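Local coordinates for nickel ABC transporter (Nickel-binding protein) (PDB 3T66), which is probably the extracellular solute-binding component of an ABC importer, named for nickel and perhaps serving peptide uptake, at residues A[43-48]-A[135-140]. Numbering follows the deposited sequence.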
ATOM      1  N   GLU A  43     -10.711  12.983  -8.638  1.00 42.35           N
ATOM      2  CA  GLU A  43      -9.455  12.458  -9.202  1.00 41.89           C
ATOM      3  C   GLU A  43      -8.232  13.299  -8.847  1.00 41.58           C
ATOM      4  O   GLU A  43      -8.355  14.397  -8.335  1.00 42.18           O
ATOM      5  CB  GLU A  43      -9.571  12.428 -10.713  1.00 41.89           C
ATOM      6  CG  GLU A  43     -10.769  11.670 -11.186  1.00 43.47           C
ATOM      7  CD  GLU A  43     -11.069  11.885 -12.650  1.00 48.72           C
ATOM      8  OE1 GLU A  43     -10.919  13.030 -13.130  1.00 52.31           O
ATOM      9  OE2 GLU A  43     -11.459  10.911 -13.331  1.00 50.44           O
ATOM     10  N   THR A  44      -7.042  12.838  -9.185  1.00 41.29           N
ATOM     11  CA  THR A  44      -5.848  13.484  -8.651  1.00 41.06           C
ATOM     12  C   THR A  44      -5.043  13.982  -9.817  1.00 41.03           C
ATOM     13  O   THR A  44      -5.357  13.614 -10.944  1.00 41.71           O
ATOM     14  CB  THR A  44      -5.021  12.461  -7.860  1.00 41.37           C
ATOM     15  OG1 THR A  44      -4.909  11.287  -8.662  1.00 40.31           O
ATOM     16  CG2 THR A  44      -5.701  12.106  -6.480  1.00 39.38           C
ATOM     17  N   LEU A  45      -4.015  14.788  -9.581  1.00 40.63           N
ATOM     18  CA  LEU A  45      -3.168  15.242 -10.681  1.00 41.43           C
ATOM     19  C   LEU A  45      -2.387  14.103 -11.331  1.00 42.23           C
ATOM     20  O   LEU A  45      -2.003  14.123 -12.516  1.00 42.32           O
ATOM     21  CB  LEU A  45      -2.192  16.314 -10.213  1.00 41.47           C
ATOM     22  CG  LEU A  45      -2.738  17.596  -9.554  1.00 42.68           C
ATOM     23  CD1 LEU A  45      -1.647  18.559  -9.072  1.00 43.30           C
ATOM     24  CD2 LEU A  45      -3.630  18.328 -10.486  1.00 43.29           C
ATOM     25  N   VAL A  46      -2.185  13.065 -10.563  1.00 43.40           N
ATOM     26  CA  VAL A  46      -1.236  12.076 -10.959  1.00 44.54           C
ATOM     27  C   VAL A  46      -1.732  10.802 -10.358  1.00 45.08           C
ATOM     28  O   VAL A  46      -2.415  10.874  -9.376  1.00 45.89           O
ATOM     29  CB  VAL A  46       0.102  12.561 -10.470  1.00 44.08           C
ATOM     30  CG1 VAL A  46       0.809  11.549  -9.741  1.00 45.04           C
ATOM     31  CG2 VAL A  46       0.893  13.013 -11.641  1.00 45.48           C
ATOM     32  N   ARG A  47      -1.459   9.661 -10.979  1.00 46.73           N
ATOM     33  CA  ARG A  47      -2.010   8.353 -10.561  1.00 48.59           C
ATOM     34  C   ARG A  47      -0.948   7.299 -10.664  1.00 49.26           C
ATOM     35  O   ARG A  47       0.077   7.520 -11.244  1.00 49.50           O
ATOM     36  CB  ARG A  47      -3.214   7.907 -11.434  1.00 48.91           C
ATOM     37  CG  ARG A  47      -3.020   8.040 -12.986  1.00 51.55           C
ATOM     38  CD  ARG A  47      -4.186   7.492 -13.795  1.00 55.37           C
ATOM     39  NE  ARG A  47      -4.401   6.072 -13.488  1.00 61.45           N
ATOM     40  CZ  ARG A  47      -5.514   5.526 -12.969  1.00 63.34           C
ATOM     41  NH1 ARG A  47      -6.599   6.242 -12.698  1.00 63.59           N
ATOM     42  NH2 ARG A  47      -5.553   4.217 -12.748  1.00 63.52           N
ATOM     43  N   VAL A  48      -1.223   6.140 -10.093  1.00 51.06           N
ATOM     44  CA  VAL A  48      -0.444   4.915 -10.278  1.00 52.06           C
ATOM     45  C   VAL A  48      -1.058   4.059 -11.433  1.00 52.95           C
ATOM     46  O   VAL A  48      -2.134   3.476 -11.304  1.00 53.05           O
ATOM     47  CB  VAL A  48      -0.490   4.113  -8.973  1.00 52.27           C
ATOM     48  CG1 VAL A  48       0.208   2.797  -9.097  1.00 52.33           C
ATOM     49  CG2 VAL A  48       0.068   4.923  -7.831  1.00 53.08           C
ATOM     50  N   SER A 135       5.048  12.214  -6.284  1.00 48.82           N
ATOM     51  CA  SER A 135       4.347  11.026  -5.838  1.00 48.74           C
ATOM     52  C   SER A 135       3.317  11.319  -4.730  1.00 48.55           C
ATOM     53  O   SER A 135       2.364  10.524  -4.529  1.00 48.58           O
ATOM     54  CB  SER A 135       5.327   9.912  -5.470  1.00 48.77           C
ATOM     55  OG  SER A 135       5.735   9.996  -4.117  1.00 51.96           O
ATOM     56  N   GLU A 136       3.482  12.464  -4.050  1.00 47.52           N
ATOM     57  CA  GLU A 136       2.543  12.865  -3.020  1.00 47.31           C
ATOM     58  C   GLU A 136       1.236  13.277  -3.612  1.00 46.85           C
ATOM     59  O   GLU A 136       0.217  13.213  -2.918  1.00 48.23           O
ATOM     60  CB  GLU A 136       3.029  14.033  -2.186  1.00 47.92           C
ATOM     61  CG  GLU A 136       4.221  13.726  -1.271  1.00 51.70           C
ATOM     62  CD  GLU A 136       3.926  12.787  -0.109  1.00 56.10           C
ATOM     63  OE1 GLU A 136       2.723  12.508   0.224  1.00 58.78           O
ATOM     64  OE2 GLU A 136       4.936  12.344   0.482  1.00 57.00           O
ATOM     65  N   LEU A 137       1.231  13.685  -4.885  1.00 44.63           N
ATOM     66  CA  LEU A 137      -0.009  14.161  -5.490  1.00 42.03           C
ATOM     67  C   LEU A 137      -0.960  13.027  -5.878  1.00 41.58           C
ATOM     68  O   LEU A 137      -2.112  13.245  -6.241  1.00 41.30           O
ATOM     69  CB  LEU A 137       0.294  15.109  -6.636  1.00 41.15           C
ATOM     70  CG  LEU A 137       1.121  16.318  -6.198  1.00 39.55           C
ATOM     71  CD1 LEU A 137       1.493  17.233  -7.361  1.00 37.54           C
ATOM     72  CD2 LEU A 137       0.391  17.104  -5.113  1.00 39.36           C
ATOM     73  N   VAL A 138      -0.479  11.804  -5.759  1.00 41.40           N
ATOM     74  CA  VAL A 138      -1.312  10.645  -5.989  1.00 41.37           C
ATOM     75  C   VAL A 138      -2.358  10.466  -4.866  1.00 41.49           C
ATOM     76  O   VAL A 138      -3.404   9.884  -5.091  1.00 41.65           O
ATOM     77  CB  VAL A 138      -0.432   9.389  -6.041  1.00 41.99           C
ATOM     78  CG1 VAL A 138      -1.265   8.102  -6.248  1.00 42.48           C
ATOM     79  CG2 VAL A 138       0.645   9.506  -7.078  1.00 39.49           C
ATOM     80  N   ASN A 139      -2.061  10.972  -3.672  1.00 41.26           N
ATOM     81  CA  ASN A 139      -2.879  10.756  -2.510  1.00 41.46           C
ATOM     82  C   ASN A 139      -4.258  11.216  -2.811  1.00 42.15           C
ATOM     83  O   ASN A 139      -4.464  12.380  -3.144  1.00 42.49           O
ATOM     84  CB  ASN A 139      -2.372  11.598  -1.363  1.00 42.03           C
ATOM     85  CG  ASN A 139      -2.582  10.949  -0.009  1.00 42.64           C
ATOM     86  OD1 ASN A 139      -3.680  10.538   0.346  1.00 42.14           O
ATOM     87  ND2 ASN A 139      -1.512  10.894   0.774  1.00 42.07           N
ATOM     88  N   PRO A 140      -5.222  10.314  -2.680  1.00 42.29           N
ATOM     89  CA  PRO A 140      -6.586  10.633  -2.897  1.00 42.44           C
ATOM     90  C   PRO A 140      -7.020  11.861  -2.157  1.00 43.68           C
ATOM     91  O   PRO A 140      -7.979  12.504  -2.558  1.00 44.47           O
ATOM     92  CB  PRO A 140      -7.268   9.413  -2.380  1.00 42.48           C
ATOM     93  CG  PRO A 140      -6.406   8.357  -2.931  1.00 42.72           C
ATOM     94  CD  PRO A 140      -5.029   8.863  -2.611  1.00 41.97           C
TER
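In this family 5 solute-binding protein, Val46 and Val48 of the two-stranded antiparallel hairpin of strands 46-48 and 55-57, with Thr44 and Leu45 just before it, meet the loop 135-140. Leu137 and Val138 face them from the loop. Arg47 and Val138 have the nearest CA atoms, 5.2 Å apart. No hydrogen bond joins the two segments.

Val138 sets its two methyls on different valines. Its CG2 meets Val46 CG1 at 3.4 Å. Its CG1 lies anti to the backbone N (chi1 178°) and touches Val48 CG2 at 3.8 Å. In both pairs the side chains cross at about a right angle. Val138 CA also points its hydrogen at Val46 O, 3.6 Å away, nearly straight at 162°. Leu45 and Leu137 cross obliquely and touch through their CD1 methyls at 3.8 Å.

Thr44 brings its carbon side to a row of carbonyls. Its CB lies 3.4 Å from Leu137 O, and CG2 is 3.5 Å from Val138 O. CG2 also reaches Asn139 O and Pro140 CA. Thr44 OG1 turns back to its own segment and donates to Val46 O at 2.6 Å, from above the carbonyl plane. An alanine here, keeping CB but lacking OG1 and CG2, would probably cost Val46 O this bond and open a gap beside the carbonyls of Val138 and Asn139.

Around the contact, Leu45 bonds through its backbone to Trp58 and Ala60. Val138 also touches Arg391. Val46 and Ser135 both touch Ile55 of the partner strand.

The contact is mostly buried and mainly apolar. With no hydrogen bond across, the segments are held chiefly by shape and apolar fit. The Thr44 hydroxyl is used within its own segment, bridging to Val46, while its carbon atoms lie against the loop.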